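Local coordinates for protein catalase (Exiguobacterium oxidotolerans, PDB 2J2M) that breaks down hydrogen peroxide to water and oxygen with a protoporphyrin IX iron as cofactor, as a tetrameric haem catalase, at residues T76-L81 with P322-S327; S200-N205 with P326-L331. All blocks are in the same frame, centred on the assembly; numbering follows the deposited sequence.

Contact 1 (T76-L81 with P322-S327); sequences TKAAFL and PGMLPS
Thr76 OG1 is held by two backbone groups, one on each segment. Thr76 OG1 donates to Gly323 O at 2.8 Å and accepts from Ala78 N, two residues on, in an ST turn. With OG1 anti to its own backbone N (chi1 -176°), the hydroxyl is turned onto Gly323. It meets that carbonyl from above its plane, at a C=O...OG1 angle of 103°. Glycine fits at 323 for two reasons: a CB would run into Thr76 OG1 and Ala78 N, and its backbone angles would jam that CB against the preceding carbonyl oxygen. Lys77 lays its CG against the bare Gly323 CA at 3.7 Å. Pro322 O has two partners, a CA-H...O contact from Ala78 CA at 3.3 Å and a water that donates to it and accepts from Ala79 N. The extended Met324 chain crosses Phe80 at about a right angle and brings its CE to 4.1 Å from Phe80 CE1, with Ala78 CB and Leu81 CD2 a little farther from the same methyl. The loop 76-81, between strands 59-68 and 87-95, thus packs on the start of strand 324-326, while Trp203 of neighbouring strand 201-204 touches Thr76, Leu81 and Met324.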
ATOM      1  N   THR A  76      31.575 -26.336   7.549  1.00 10.87           N
ATOM      2  CA  THR A  76      30.873 -25.588   6.542  1.00 11.57           C
ATOM      3  C   THR A  76      31.816 -25.034   5.499  1.00 12.11           C
ATOM      4  O   THR A  76      32.964 -24.691   5.792  1.00 11.54           O
ATOM      5  CB  THR A  76      29.972 -24.415   7.111  1.00 11.96           C
ATOM      6  OG1 THR A  76      29.248 -23.799   6.024  1.00 10.59           O
ATOM      7  CG2 THR A  76      30.802 -23.341   7.822  1.00  9.73           C
ATOM      8  N   LYS A  77      31.285 -24.936   4.290  1.00 12.69           N
ATOM      9  CA  LYS A  77      31.994 -24.355   3.169  1.00 14.01           C
ATOM     10  C   LYS A  77      31.537 -22.914   2.975  1.00 14.14           C
ATOM     11  O   LYS A  77      31.721 -22.359   1.891  1.00 15.50           O
ATOM     12  CB  LYS A  77      31.763 -25.163   1.888  1.00 13.28           C
ATOM     13  CG  LYS A  77      30.293 -25.370   1.572  1.00 15.54           C
ATOM     14  CD  LYS A  77      30.056 -25.683   0.087  1.00 17.60           C
ATOM     15  CE  LYS A  77      28.628 -26.081  -0.140  1.00 18.24           C
ATOM     16  NZ  LYS A  77      28.489 -26.559  -1.525  1.00 20.08           N
ATOM     17  N   ALA A  78      30.933 -22.323   4.011  1.00 14.02           N
ATOM     18  CA  ALA A  78      30.581 -20.910   3.992  1.00 13.82           C
ATOM     19  C   ALA A  78      31.846 -20.116   3.757  1.00 14.20           C
ATOM     20  O   ALA A  78      32.807 -20.248   4.535  1.00 14.44           O
ATOM     21  CB  ALA A  78      29.941 -20.497   5.296  1.00 13.43           C
ATOM     22  N   ALA A  79      31.842 -19.312   2.682  1.00 14.03           N
ATOM     23  CA  ALA A  79      33.016 -18.523   2.251  1.00 13.96           C
ATOM     24  C   ALA A  79      33.660 -17.696   3.356  1.00 14.03           C
ATOM     25  O   ALA A  79      34.890 -17.744   3.532  1.00 14.46           O
ATOM     26  CB  ALA A  79      32.663 -17.623   1.081  1.00 13.62           C
ATOM     27  N   PHE A  80      32.851 -16.956   4.117  1.00 13.45           N
ATOM     28  CA  PHE A  80      33.432 -16.070   5.120  1.00 13.22           C
ATOM     29  C   PHE A  80      34.095 -16.811   6.290  1.00 12.77           C
ATOM     30  O   PHE A  80      34.907 -16.240   7.006  1.00 11.57           O
ATOM     31  CB  PHE A  80      32.436 -14.996   5.588  1.00 13.16           C
ATOM     32  CG  PHE A  80      31.465 -15.460   6.653  1.00 13.95           C
ATOM     33  CD1 PHE A  80      30.282 -16.145   6.305  1.00 12.60           C
ATOM     34  CD2 PHE A  80      31.707 -15.174   7.997  1.00 11.68           C
ATOM     35  CE1 PHE A  80      29.372 -16.542   7.289  1.00 11.57           C
ATOM     36  CE2 PHE A  80      30.807 -15.560   8.979  1.00 11.03           C
ATOM     37  CZ  PHE A  80      29.642 -16.252   8.628  1.00 12.18           C
ATOM     38  N   LEU A  81      33.769 -18.090   6.449  1.00 12.87           N
ATOM     39  CA  LEU A  81      34.236 -18.853   7.608  1.00 13.38           C
ATOM     40  C   LEU A  81      35.419 -19.771   7.323  1.00 13.85           C
ATOM     41  O   LEU A  81      35.807 -20.564   8.182  1.00 14.22           O
ATOM     42  CB  LEU A  81      33.071 -19.655   8.191  1.00 13.65           C
ATOM     43  CG  LEU A  81      32.366 -19.447   9.543  1.00 14.03           C
ATOM     44  CD1 LEU A  81      32.569 -18.071  10.188  1.00 10.95           C
ATOM     45  CD2 LEU A  81      30.871 -19.837   9.431  1.00 13.19           C
ATOM     46  N   PRO A 322      25.741 -20.096   1.007  1.00  8.47           N
ATOM     47  CA  PRO A 322      26.022 -21.511   0.687  1.00  8.38           C
ATOM     48  C   PRO A 322      26.899 -22.110   1.780  1.00  9.28           C
ATOM     49  O   PRO A 322      27.807 -21.430   2.291  1.00  9.71           O
ATOM     50  CB  PRO A 322      26.760 -21.434  -0.671  1.00  8.84           C
ATOM     51  CG  PRO A 322      26.280 -20.103  -1.306  1.00  7.87           C
ATOM     52  CD  PRO A 322      26.150 -19.172  -0.080  1.00  8.19           C
ATOM     53  N   GLY A 323      26.611 -23.350   2.173  1.00  9.00           N
ATOM     54  CA  GLY A 323      27.304 -23.984   3.283  1.00  8.25           C
ATOM     55  C   GLY A 323      26.358 -24.066   4.466  1.00  9.46           C
ATOM     56  O   GLY A 323      26.668 -24.685   5.488  1.00  8.75           O
ATOM     57  N   MET A 324      25.186 -23.437   4.315  1.00  9.99           N
ATOM     58  CA  MET A 324      24.203 -23.333   5.385  1.00 10.43           C
ATOM     59  C   MET A 324      22.835 -23.702   4.868  1.00 10.49           C
ATOM     60  O   MET A 324      22.455 -23.268   3.782  1.00 10.53           O
ATOM     61  CB  MET A 324      24.160 -21.910   5.933  1.00 10.29           C
ATOM     62  CG  MET A 324      25.379 -21.525   6.755  1.00  9.86           C
ATOM     63  SD  MET A 324      25.177 -19.850   7.346  1.00 11.04           S
ATOM     64  CE  MET A 324      26.771 -19.605   8.194  1.00  7.69           C
ATOM     65  N   LEU A 325      22.104 -24.500   5.648  1.00 10.17           N
ATOM     66  CA  LEU A 325      20.740 -24.901   5.297  1.00 10.15           C
ATOM     67  C   LEU A 325      19.849 -24.904   6.543  1.00  9.60           C
ATOM     68  O   LEU A 325      20.350 -25.051   7.642  1.00  9.40           O
ATOM     69  CB  LEU A 325      20.729 -26.291   4.602  1.00 10.44           C
ATOM     70  CG  LEU A 325      21.172 -26.443   3.129  1.00 10.83           C
ATOM     71  CD1 LEU A 325      21.162 -27.893   2.723  1.00 11.19           C
ATOM     72  CD2 LEU A 325      20.239 -25.695   2.182  1.00 12.27           C
ATOM     73  N   PRO A 326      18.520 -24.728   6.375  1.00  9.58           N
ATOM     74  CA  PRO A 326      17.667 -24.831   7.556  1.00  9.11           C
ATOM     75  C   PRO A 326      17.499 -26.276   8.031  1.00  9.48           C
ATOM     76  O   PRO A 326      17.591 -27.208   7.230  1.00  8.80           O
ATOM     77  CB  PRO A 326      16.338 -24.270   7.080  1.00  9.04           C
ATOM     78  CG  PRO A 326      16.326 -24.540   5.595  1.00  9.91           C
ATOM     79  CD  PRO A 326      17.754 -24.407   5.152  1.00  8.91           C
ATOM     80  N   SER A 327      17.271 -26.456   9.333  1.00  9.57           N
ATOM     81  CA  SER A 327      16.856 -27.749   9.817  1.00  9.96           C
ATOM     82  C   SER A 327      15.348 -27.962   9.632  1.00 10.17           C
ATOM     83  O   SER A 327      14.589 -27.004   9.421  1.00  9.61           O
ATOM     84  CB  SER A 327      17.236 -27.927  11.275  1.00  9.93           C
ATOM     85  OG  SER A 327      16.424 -27.117  12.105  1.00 12.36           O
TER
HETATM   86  O   HOH W   1      29.180 -18.852   1.511  1.00 10.65           O

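Contact 2 (S200-N205 with P326-L331); sequences SFKWVN and PSEDKL. With HEM (protoporphyrin IX containing Fe), chain E.
Lys202 reaches from strand 201-204, which pairs with strand 210-219 in the antiparallel sheet of the catalase beta-barrel fold, to the turn that leads from strand 324-326 into helix 330-346. From CB, CG stands anti to the carbonyl carbon (chi1 -73°), and the chain runs extended beyond it. CG and CD pass Pro326 O, Lys202 CD at 3.5 Å; Lys202 CE lies 3.7 Å from both Glu328 OE1 and OE2. Lys202 NZ closes a salt bridge to Glu328 OE2 at 3.0 Å, coming from above the carboxylate plane, 55° out of it. Both ends of the pair have further partners, Gln403 OE1 for NZ and Tyr212 OH for Glu328 OE1, so the charges lie in a wider polar network. A methionine in place of Lys202 would probably leave the buried Glu328 carboxylate without its countercharge and Gln403 OE1 without this donor. On the other side of Phe201 in the chain, Ser327 OG donates to Ser200 O, a short 2.5 Å bond made from above the carbonyl plane, and also receives a weak bond from Asp329 N. Phe201 CD1 meets Pro326 CA at 4.1 Å. Asp329 is the N-cap of the helix: its OD1 accepts from Leu331 N at 2.9 Å and its OD2 bonds His199 ND1. Two residues after the N-cap, Leu331 lines the haem pocket, its CD1 lying 3.4 Å from the haem methyl CMC.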
ATOM      1  N   SER A 200      18.310 -25.684  15.726  1.00  6.47           N
ATOM      2  CA  SER A 200      19.420 -26.252  15.008  1.00  6.35           C
ATOM      3  C   SER A 200      19.285 -25.777  13.568  1.00  6.71           C
ATOM      4  O   SER A 200      18.167 -25.546  13.070  1.00  5.62           O
ATOM      5  CB  SER A 200      19.384 -27.774  15.040  1.00  6.56           C
ATOM      6  OG  SER A 200      18.148 -28.273  14.509  1.00  7.82           O
ATOM      7  N   PHE A 201      20.437 -25.605  12.925  1.00  6.59           N
ATOM      8  CA  PHE A 201      20.525 -25.439  11.479  1.00  6.60           C
ATOM      9  C   PHE A 201      21.404 -26.547  10.933  1.00  6.96           C
ATOM     10  O   PHE A 201      21.883 -27.427  11.703  1.00  6.87           O
ATOM     11  CB  PHE A 201      21.112 -24.065  11.128  1.00  6.79           C
ATOM     12  CG  PHE A 201      20.175 -22.932  11.397  1.00  6.66           C
ATOM     13  CD1 PHE A 201      19.439 -22.372  10.375  1.00  7.79           C
ATOM     14  CD2 PHE A 201      19.982 -22.456  12.690  1.00  8.12           C
ATOM     15  CE1 PHE A 201      18.542 -21.334  10.625  1.00  4.64           C
ATOM     16  CE2 PHE A 201      19.084 -21.425  12.935  1.00  6.33           C
ATOM     17  CZ  PHE A 201      18.371 -20.876  11.890  1.00  5.39           C
ATOM     18  N   LYS A 202      21.596 -26.535   9.613  1.00  7.27           N
ATOM     19  CA  LYS A 202      22.504 -27.476   8.969  1.00  7.90           C
ATOM     20  C   LYS A 202      23.683 -26.719   8.377  1.00  8.86           C
ATOM     21  O   LYS A 202      23.514 -25.696   7.698  1.00  9.55           O
ATOM     22  CB  LYS A 202      21.788 -28.261   7.867  1.00  7.99           C
ATOM     23  CG  LYS A 202      20.816 -29.321   8.378  1.00  8.33           C
ATOM     24  CD  LYS A 202      19.937 -29.867   7.250  1.00  7.34           C
ATOM     25  CE  LYS A 202      19.322 -31.211   7.671  1.00  8.99           C
ATOM     26  NZ  LYS A 202      18.589 -31.949   6.608  1.00  5.87           N
ATOM     27  N   TRP A 203      24.884 -27.219   8.646  1.00  9.09           N
ATOM     28  CA  TRP A 203      26.069 -26.747   7.961  1.00  8.89           C
ATOM     29  C   TRP A 203      26.596 -27.926   7.158  1.00  9.97           C
ATOM     30  O   TRP A 203      26.683 -29.060   7.671  1.00 11.01           O
ATOM     31  CB  TRP A 203      27.099 -26.281   8.970  1.00  7.99           C
ATOM     32  CG  TRP A 203      26.857 -24.902   9.555  1.00  7.66           C
ATOM     33  CD1 TRP A 203      25.751 -24.102   9.392  1.00  7.20           C
ATOM     34  CD2 TRP A 203      27.747 -24.181  10.421  1.00  7.05           C
ATOM     35  NE1 TRP A 203      25.906 -22.931  10.085  1.00  7.26           N
ATOM     36  CE2 TRP A 203      27.122 -22.946  10.724  1.00  7.88           C
ATOM     37  CE3 TRP A 203      29.027 -24.444  10.942  1.00  2.13           C
ATOM     38  CZ2 TRP A 203      27.737 -21.971  11.537  1.00  7.78           C
ATOM     39  CZ3 TRP A 203      29.619 -23.494  11.763  1.00  6.29           C
ATOM     40  CH2 TRP A 203      28.974 -22.272  12.059  1.00  6.62           C
ATOM     41  N   VAL A 204      26.902 -27.660   5.891  1.00 10.60           N
ATOM     42  CA  VAL A 204      27.390 -28.645   4.946  1.00 10.64           C
ATOM     43  C   VAL A 204      28.794 -28.193   4.545  1.00 11.50           C
ATOM     44  O   VAL A 204      28.986 -27.005   4.236  1.00 11.13           O
ATOM     45  CB  VAL A 204      26.505 -28.657   3.685  1.00 10.89           C
ATOM     46  CG1 VAL A 204      26.939 -29.748   2.716  1.00  9.13           C
ATOM     47  CG2 VAL A 204      25.016 -28.812   4.051  1.00 10.43           C
ATOM     48  N   ASN A 205      29.772 -29.112   4.567  1.00 12.23           N
ATOM     49  CA  ASN A 205      31.134 -28.776   4.103  1.00 12.86           C
ATOM     50  C   ASN A 205      31.343 -29.036   2.621  1.00 13.69           C
ATOM     51  O   ASN A 205      30.393 -29.414   1.897  1.00 13.19           O
ATOM     52  CB  ASN A 205      32.264 -29.396   4.972  1.00 12.73           C
ATOM     53  CG  ASN A 205      32.272 -30.921   4.947  1.00 11.74           C
ATOM     54  OD1 ASN A 205      31.865 -31.555   3.970  1.00  9.44           O
ATOM     55  ND2 ASN A 205      32.719 -31.508   6.040  1.00 11.30           N
ATOM     56  N   PRO A 326      18.520 -24.728   6.375  1.00  9.58           N
ATOM     57  CA  PRO A 326      17.667 -24.831   7.556  1.00  9.11           C
ATOM     58  C   PRO A 326      17.499 -26.276   8.031  1.00  9.48           C
ATOM     59  O   PRO A 326      17.591 -27.208   7.230  1.00  8.80           O
ATOM     60  CB  PRO A 326      16.338 -24.270   7.080  1.00  9.04           C
ATOM     61  CG  PRO A 326      16.326 -24.540   5.595  1.00  9.91           C
ATOM     62  CD  PRO A 326      17.754 -24.407   5.152  1.00  8.91           C
ATOM     63  N   SER A 327      17.271 -26.456   9.333  1.00  9.57           N
ATOM     64  CA  SER A 327      16.856 -27.749   9.817  1.00  9.96           C
ATOM     65  C   SER A 327      15.348 -27.962   9.632  1.00 10.17           C
ATOM     66  O   SER A 327      14.589 -27.004   9.421  1.00  9.61           O
ATOM     67  CB  SER A 327      17.236 -27.927  11.275  1.00  9.93           C
ATOM     68  OG  SER A 327      16.424 -27.117  12.105  1.00 12.36           O
ATOM     69  N   GLU A 328      14.945 -29.230   9.739  1.00 10.50           N
ATOM     70  CA  GLU A 328      13.552 -29.664   9.711  1.00 10.89           C
ATOM     71  C   GLU A 328      12.712 -29.131  10.903  1.00 10.82           C
ATOM     72  O   GLU A 328      11.477 -29.195  10.888  1.00 10.86           O
ATOM     73  CB  GLU A 328      13.493 -31.195   9.638  1.00 10.72           C
ATOM     74  CG  GLU A 328      14.222 -31.843   8.432  1.00 12.62           C
ATOM     75  CD  GLU A 328      15.685 -32.287   8.713  1.00 15.16           C
ATOM     76  OE1 GLU A 328      16.320 -31.827   9.690  1.00 13.19           O
ATOM     77  OE2 GLU A 328      16.198 -33.117   7.935  1.00 16.06           O
ATOM     78  N   ASP A 329      13.373 -28.578  11.916  1.00 11.07           N
ATOM     79  CA  ASP A 329      12.684 -27.888  13.049  1.00 11.48           C
ATOM     80  C   ASP A 329      11.371 -27.217  12.594  1.00 11.18           C
ATOM     81  O   ASP A 329      11.397 -26.303  11.759  1.00 11.72           O
ATOM     82  CB  ASP A 329      13.640 -26.873  13.705  1.00 10.87           C
ATOM     83  CG  ASP A 329      13.045 -26.197  14.958  1.00 12.00           C
ATOM     84  OD1 ASP A 329      11.859 -25.806  14.921  1.00 11.34           O
ATOM     85  OD2 ASP A 329      13.785 -26.014  15.968  1.00  9.96           O
ATOM     86  N   LYS A 330      10.234 -27.673  13.122  1.00 10.75           N
ATOM     87  CA  LYS A 330       8.927 -27.201  12.614  1.00 10.43           C
ATOM     88  C   LYS A 330       8.553 -25.765  12.993  1.00  9.82           C
ATOM     89  O   LYS A 330       7.704 -25.149  12.348  1.00 10.17           O
ATOM     90  CB  LYS A 330       7.795 -28.182  12.954  1.00 11.08           C
ATOM     91  CG  LYS A 330       7.831 -29.433  12.082  1.00 13.09           C
ATOM     92  CD  LYS A 330       6.622 -30.311  12.279  1.00 15.13           C
ATOM     93  CE  LYS A 330       7.040 -31.644  12.918  1.00 16.51           C
ATOM     94  NZ  LYS A 330       5.999 -32.697  12.772  1.00 15.26           N
ATOM     95  N   LEU A 331       9.161 -25.226  14.034  1.00  8.65           N
ATOM     96  CA  LEU A 331       8.972 -23.820  14.314  1.00  8.27           C
ATOM     97  C   LEU A 331       9.815 -22.987  13.299  1.00  8.07           C
ATOM     98  O   LEU A 331       9.304 -22.068  12.669  1.00  7.44           O
ATOM     99  CB  LEU A 331       9.341 -23.530  15.767  1.00  7.82           C
ATOM    100  CG  LEU A 331       8.984 -22.141  16.313  1.00  7.58           C
ATOM    101  CD1 LEU A 331       7.480 -21.998  16.577  1.00  2.00           C
ATOM    102  CD2 LEU A 331       9.829 -21.847  17.570  1.00  4.00           C
TER
HETATM  103  CHA HEM E 501      10.507 -10.784  14.377  1.00  3.98           C
HETATM  104  CHB HEM E 501      13.054 -13.969  17.060  1.00  6.34           C
HETATM  105  CHC HEM E 501       9.668 -17.299  16.216  1.00  6.29           C
HETATM  106  CHD HEM E 501       7.514 -14.390  13.030  1.00  4.88           C
HETATM  107  C1A HEM E 501      11.520 -11.358  15.141  1.00  6.13           C
HETATM  108  C2A HEM E 501      12.774 -10.734  15.558  1.00  5.62           C
HETATM  109  C3A HEM E 501      13.476 -11.622  16.302  1.00  4.93           C
HETATM  110  C4A HEM E 501      12.693 -12.827  16.387  1.00  5.13           C
HETATM  111  CMA HEM E 501      14.862 -11.439  16.966  1.00  2.00           C
HETATM  112  CAA HEM E 501      13.181  -9.281  15.198  1.00  5.83           C
HETATM  113  CBA HEM E 501      14.019  -9.186  13.920  1.00  5.01           C
HETATM  114  CGA HEM E 501      14.381  -7.727  13.749  1.00  5.17           C
HETATM  115  O1A HEM E 501      13.889  -7.073  12.791  1.00  5.66           O
HETATM  116  O2A HEM E 501      15.152  -7.206  14.600  1.00  6.18           O
HETATM  117  C1B HEM E 501      12.402 -15.172  17.020  1.00  5.89           C
HETATM  118  C2B HEM E 501      12.903 -16.449  17.501  1.00  7.89           C
HETATM  119  C3B HEM E 501      11.949 -17.349  17.261  1.00  7.84           C
HETATM  120  C4B HEM E 501      10.836 -16.685  16.628  1.00  6.94           C
HETATM  121  CMB HEM E 501      14.299 -16.728  18.127  1.00  5.61           C
HETATM  122  CAB HEM E 501      12.000 -18.861  17.536  1.00 10.47           C
HETATM  123  CBB HEM E 501      12.510 -19.352  18.661  1.00 15.44           C
HETATM  124  C1C HEM E 501       8.834 -16.870  15.218  1.00  5.11           C
HETATM  125  C2C HEM E 501       7.847 -17.657  14.503  1.00  6.55           C
HETATM  126  C3C HEM E 501       7.269 -16.826  13.614  1.00  6.58           C
HETATM  127  C4C HEM E 501       7.860 -15.506  13.750  1.00  5.68           C
HETATM  128  CMC HEM E 501       7.549 -19.174  14.697  1.00  4.58           C
HETATM  129  CAC HEM E 501       6.133 -17.148  12.614  1.00  7.14           C
HETATM  130  CBC HEM E 501       6.364 -17.823  11.482  1.00 10.79           C
HETATM  131  C1D HEM E 501       8.071 -13.133  13.094  1.00  4.94           C
HETATM  132  C2D HEM E 501       7.642 -11.995  12.306  1.00  4.20           C
HETATM  133  C3D HEM E 501       8.588 -10.867  12.718  1.00  4.31           C
HETATM  134  C4D HEM E 501       9.487 -11.438  13.716  1.00  5.10           C
HETATM  135  CMD HEM E 501       6.502 -11.959  11.234  1.00  4.43           C
HETATM  136  CAD HEM E 501       8.604  -9.423  12.185  1.00  4.17           C
HETATM  137  CBD HEM E 501       9.782  -9.311  11.214  1.00  4.86           C
HETATM  138  CGD HEM E 501       9.725  -8.046  10.379  1.00  5.99           C
HETATM  139  O1D HEM E 501       8.690  -7.301  10.356  1.00  6.14           O
HETATM  140  O2D HEM E 501      10.741  -7.788   9.698  1.00  4.56           O
HETATM  141  NA  HEM E 501      11.524 -12.637  15.668  1.00  6.43           N
HETATM  142  NB  HEM E 501      11.138 -15.350  16.499  1.00  5.79           N
HETATM  143  NC  HEM E 501       8.814 -15.575  14.729  1.00  6.39           N
HETATM  144  ND  HEM E 501       9.147 -12.767  13.888  1.00  5.69           N
HETATM  145 FE   HEM E 501      10.313 -14.153  14.949  1.00  6.69          FE

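How the contacts relate
Both contacts are largely buried and share Pro326 and Ser327, their centres about 11 Å apart. Strands 201-204 and 324-326 join them in one antiparallel sheet: Leu325 N lies 2.8 Å from Lys202 O and Val204 N lies 3.0 Å from Gly323 O, both probable hydrogen bonds. Contact 1, at the loop end of strand 324-326, combines backbone carbonyls, one hydroxyl and an apolar cluster with no salt bridge. Contact 2, in the turn between strand 324-326 and helix 330-346, relies on a charged pair and a helix cap, and approaches the haem. Subunit neighbours differ too: the second subunit packs on Pro322 and Pro326, whereas the third reaches Glu328 and Lys330 of contact 2.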